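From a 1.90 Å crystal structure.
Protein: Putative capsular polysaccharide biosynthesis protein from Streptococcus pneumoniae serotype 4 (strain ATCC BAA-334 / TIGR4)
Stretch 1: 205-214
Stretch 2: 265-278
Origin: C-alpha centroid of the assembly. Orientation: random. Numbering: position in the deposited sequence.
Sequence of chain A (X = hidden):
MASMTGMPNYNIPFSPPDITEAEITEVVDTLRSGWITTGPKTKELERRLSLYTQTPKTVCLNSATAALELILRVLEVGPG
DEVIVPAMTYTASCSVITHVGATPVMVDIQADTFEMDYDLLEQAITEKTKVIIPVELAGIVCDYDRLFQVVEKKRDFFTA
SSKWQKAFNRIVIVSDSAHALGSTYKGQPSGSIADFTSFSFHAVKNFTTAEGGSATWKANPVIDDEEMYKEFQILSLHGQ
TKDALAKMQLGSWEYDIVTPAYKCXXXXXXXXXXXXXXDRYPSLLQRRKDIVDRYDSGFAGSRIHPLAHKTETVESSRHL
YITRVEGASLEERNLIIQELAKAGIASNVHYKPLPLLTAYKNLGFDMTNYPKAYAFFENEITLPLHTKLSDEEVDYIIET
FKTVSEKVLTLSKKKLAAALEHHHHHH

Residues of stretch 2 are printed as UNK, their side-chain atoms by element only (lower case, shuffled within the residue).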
# COMPACT_ATOMS: atom_id res chain seq x y z
N LYS A 205 -9.72 -10.84 -10.11
CA LYS A 205 -10.71 -11.43 -9.20
C LYS A 205 -12.16 -11.22 -9.71
O LYS A 205 -12.38 -10.50 -10.71
CB LYS A 205 -10.49 -10.92 -7.77
CG LYS A 205 -9.88 -11.95 -6.87
CD LYS A 205 -8.48 -12.29 -7.32
CE LYS A 205 -7.81 -13.31 -6.47
NZ LYS A 205 -6.45 -13.57 -6.97
N ASN A 206 -13.14 -11.93 -9.13
CA ASN A 206 -14.52 -11.83 -9.60
C ASN A 206 -15.04 -10.39 -9.56
O ASN A 206 -15.83 -9.99 -10.41
CB ASN A 206 -15.50 -12.64 -8.75
CG ASN A 206 -15.47 -14.12 -9.05
OD1 ASN A 206 -14.49 -14.63 -9.61
ND2 ASN A 206 -16.53 -14.84 -8.61
N PHE A 207 -14.63 -9.67 -8.53
CA PHE A 207 -15.04 -8.27 -8.25
C PHE A 207 -13.73 -7.53 -8.21
O PHE A 207 -12.85 -7.90 -7.46
CB PHE A 207 -15.76 -8.28 -6.87
CG PHE A 207 -16.13 -6.90 -6.32
CD1 PHE A 207 -15.17 -6.07 -5.74
CD2 PHE A 207 -17.46 -6.51 -6.28
CE1 PHE A 207 -15.52 -4.83 -5.19
CE2 PHE A 207 -17.80 -5.30 -5.74
CZ PHE A 207 -16.84 -4.44 -5.22
N THR A 208 -13.57 -6.49 -9.04
CA THR A 208 -12.30 -5.85 -9.18
C THR A 208 -12.33 -4.35 -9.00
O THR A 208 -13.25 -3.65 -9.44
CB THR A 208 -11.60 -6.23 -10.51
OG1 THR A 208 -10.22 -5.86 -10.41
CG2 THR A 208 -12.22 -5.56 -11.68
N THR A 209 -11.29 -3.86 -8.36
CA THR A 209 -10.99 -2.42 -8.40
C THR A 209 -9.59 -2.22 -8.97
O THR A 209 -8.94 -1.23 -8.61
CB THR A 209 -11.16 -1.79 -6.98
OG1 THR A 209 -10.22 -2.37 -6.06
CG2 THR A 209 -12.54 -1.98 -6.47
N ALA A 210 -9.13 -3.17 -9.80
CA ALA A 210 -7.75 -3.24 -10.35
C ALA A 210 -6.71 -3.64 -9.27
O ALA A 210 -5.99 -4.65 -9.41
CB ALA A 210 -7.35 -1.96 -11.06
N GLU A 211 -6.60 -2.83 -8.23
CA GLU A 211 -5.95 -3.26 -6.99
C GLU A 211 -6.88 -2.84 -5.85
O GLU A 211 -7.41 -1.74 -5.82
CB GLU A 211 -4.55 -2.64 -6.81
CG GLU A 211 -3.50 -3.08 -7.85
CD GLU A 211 -2.97 -4.49 -7.66
OE1 GLU A 211 -3.27 -5.15 -6.63
OE2 GLU A 211 -2.24 -4.96 -8.56
N GLY A 212 -7.08 -3.73 -4.90
CA GLY A 212 -7.85 -3.42 -3.73
C GLY A 212 -8.19 -4.66 -2.93
O GLY A 212 -7.92 -5.81 -3.34
N GLY A 213 -8.75 -4.43 -1.76
CA GLY A 213 -9.28 -5.48 -0.96
C GLY A 213 -9.90 -4.89 0.27
O GLY A 213 -10.07 -3.63 0.40
N SER A 214 -10.35 -5.80 1.13
CA SER A 214 -10.97 -5.38 2.36
C SER A 214 -10.73 -6.33 3.50
O SER A 214 -10.52 -7.54 3.28
CB SER A 214 -12.50 -5.15 2.13
OG SER A 214 -13.17 -6.41 1.95
N UNK A 265 -4.47 2.56 2.41
CA UNK A 265 -5.85 3.03 2.18
C UNK A 265 -6.28 2.89 0.73
O UNK A 265 -5.43 2.77 -0.17
n UNK A 265 -5.51 6.44 1.23
c UNK A 265 -5.99 4.51 2.60
o UNK A 265 -3.78 5.18 1.93
c UNK A 265 -5.02 5.40 1.88
N UNK A 266 -7.60 2.78 0.54
CA UNK A 266 -8.27 2.73 -0.78
C UNK A 266 -8.66 4.11 -1.25
O UNK A 266 -9.21 4.92 -0.45
c UNK A 266 -10.90 -0.85 -2.24
c UNK A 266 -10.14 1.70 -2.11
s UNK A 266 -11.67 0.78 -2.24
c UNK A 266 -9.53 1.83 -0.74
N UNK A 267 -8.38 4.41 -2.52
CA UNK A 267 -8.76 5.67 -3.08
C UNK A 267 -10.23 5.60 -3.57
O UNK A 267 -10.74 4.51 -3.89
c UNK A 267 -7.92 6.05 -4.30
c UNK A 267 -6.42 6.18 -3.98
o UNK A 267 -8.09 5.08 -5.33
N UNK A 268 -10.83 6.76 -3.72
CA UNK A 268 -12.17 6.85 -4.30
C UNK A 268 -12.21 6.47 -5.78
O UNK A 268 -13.25 6.15 -6.33
o UNK A 268 -13.41 7.56 -1.83
c UNK A 268 -12.78 8.27 -4.07
o UNK A 268 -14.42 9.27 -2.71
c UNK A 268 -13.58 8.37 -2.78
N UNK A 269 -11.02 6.53 -6.43
CA UNK A 269 -10.86 6.07 -7.80
C UNK A 269 -11.19 4.57 -7.84
O UNK A 269 -12.11 4.13 -8.58
c UNK A 269 -9.25 5.65 -9.69
c UNK A 269 -9.47 6.35 -8.35
c UNK A 269 -9.29 7.85 -8.53
c UNK A 269 -7.87 8.30 -8.77
N UNK A 270 -10.52 3.82 -6.97
CA UNK A 270 -10.77 2.36 -6.82
C UNK A 270 -12.17 2.10 -6.27
O UNK A 270 -12.87 1.16 -6.75
c UNK A 270 -8.45 1.29 -6.56
c UNK A 270 -9.76 1.74 -5.88
c UNK A 270 -7.27 3.73 -6.56
s UNK A 270 -7.78 2.51 -7.66
N UNK A 271 -12.61 2.90 -5.26
CA UNK A 271 -13.95 2.65 -4.68
C UNK A 271 -15.06 2.83 -5.74
O UNK A 271 -16.10 2.14 -5.72
c UNK A 271 -14.23 3.52 -3.46
N UNK A 272 -14.81 3.75 -6.69
CA UNK A 272 -15.75 4.02 -7.81
C UNK A 272 -15.98 2.73 -8.62
O UNK A 272 -17.11 2.36 -8.90
o UNK A 272 -15.49 6.43 -8.08
c UNK A 272 -15.25 5.16 -8.68
N UNK A 273 -14.88 2.06 -8.97
CA UNK A 273 -14.96 0.80 -9.65
C UNK A 273 -15.75 -0.20 -8.84
O UNK A 273 -16.62 -0.88 -9.38
c UNK A 273 -13.55 0.27 -9.95
c UNK A 273 -13.23 1.14 -12.28
c UNK A 273 -11.25 0.41 -10.93
c UNK A 273 -12.65 1.07 -10.91
N UNK A 274 -15.47 -0.25 -7.55
CA UNK A 274 -16.12 -1.15 -6.63
C UNK A 274 -17.60 -0.96 -6.53
O UNK A 274 -18.34 -1.93 -6.52
N UNK A 275 -18.07 0.28 -6.50
CA UNK A 275 -19.51 0.54 -6.34
C UNK A 275 -20.31 -0.03 -7.52
O UNK A 275 -21.41 -0.58 -7.33
c UNK A 275 -19.30 2.72 -4.94
c UNK A 275 -20.07 2.26 -3.71
c UNK A 275 -19.38 4.24 -5.06
c UNK A 275 -19.77 2.04 -6.21
N UNK A 276 -19.78 0.19 -8.72
CA UNK A 276 -20.41 -0.25 -9.95
C UNK A 276 -20.32 -1.79 -10.07
O UNK A 276 -21.31 -2.45 -10.40
c UNK A 276 -20.30 -0.18 -12.49
c UNK A 276 -19.79 0.44 -11.19
c UNK A 276 -20.16 1.91 -11.17
N UNK A 277 -19.13 -2.33 -9.77
CA UNK A 277 -18.92 -3.78 -9.73
C UNK A 277 -19.94 -4.45 -8.80
O UNK A 277 -20.52 -5.53 -9.12
c UNK A 277 -16.15 -4.93 -11.33
n UNK A 277 -16.40 -4.72 -12.60
c UNK A 277 -16.45 -3.78 -10.37
c UNK A 277 -17.50 -4.12 -9.31
o UNK A 277 -15.69 -5.98 -10.91
N UNK A 278 -20.18 -3.81 -7.65
CA UNK A 278 -21.09 -4.34 -6.67
C UNK A 278 -22.55 -4.33 -7.20
O UNK A 278 -23.24 -5.31 -7.02
c UNK A 278 -21.70 -4.37 -4.18
c UNK A 278 -20.95 -3.64 -5.31
c UNK A 278 -21.17 -5.78 -3.92
c UNK A 278 -21.62 -3.52 -2.92
O HOH W 1 -15.61 -8.34 -12.56

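Position 265 carries two carbons, the second bonded to one oxygen and one nitrogen, and lies out of reach of stretch 1; this is Asn265. At 266 the side chain is an unbranched run of two carbons, a sulfur and a carbon, pointing toward stretch 1: Met266. Extended through chi1 and chi2 (both t), it brings CE to 3.9 Å from Gly213 O and 4.3 Å from Gly212 CA.

Position 267 has one carbon bearing an oxygen and a carbon, hence Thr267, the N-cap of the helix that begins at the next residue. Position 268, two carbons with two oxygens on the second, is Asp268. Four carbons forked at the first, with one arm two carbons long, identify 269 as Ile269. None of these three touches stretch 1.

Position 270 repeats the unbranched pattern of two carbons, sulfur and carbon; its second carbon reaches Glu211 O, and it is Met270. The distance from Met270 CG to Glu211 O is 3.3 Å, while Met270 O lies 3.2 Å from Thr209 CG2. Position 271 has a single carbon (Ala271) and 272 a carbon and an oxygen (Ser272); at both, the CA-to-CB bond points away. Ser272 OG donates to Asp268 O, one turn back.

Position 273 has four carbons forked at the second and points toward stretch 1: Leu273, with CD1 3.7 Å from Thr209 O. No side-chain atom exists at 274, so it is Gly274. A CB there would sit tightly against Thr209 CG2, at 3.4 Å. Phe207 CZ comes within 3.2 Å of Gly274 O.

Position 275, again four carbons forked at the second, is Leu275, its CA-to-CB bond pointing away. Three carbons, two borne by the first, make 276 Val276, also without contact. At 277, three carbons end in an oxygen and a nitrogen; the CB lies over one face of the Phe207 ring, and the terminal oxygen meets Thr208 N: Gln277. Its CB is 4.0 Å from the centroid of the Phe207 ring, a CH-pi contact. Position 278 has four carbons forked at the second, with CB against the Phe207 ring: Leu278, whose CB lies 3.6 Å from Phe207 CE2.

The contact joins one side of the helix to a largely irregular segment, burying 494 Å² in total. Residues 270, 273, 274 and 277 recur at helical spacing; Thr209 packs against the first three, while Phe207 meets Gly274, Gln277 and Leu278. The one direct hydrogen bond across the contact runs from Thr208 N to Gln277 OE1 (2.9 Å, N-H...O angle 161°). The same Gln277 OE1 accepts from a water O at 2.9 Å, which also donates to Asn206 O at 2.7 Å, extending the polar link along the loop.

Stretch 2 (265-278) NMTDIMASLGLVQL
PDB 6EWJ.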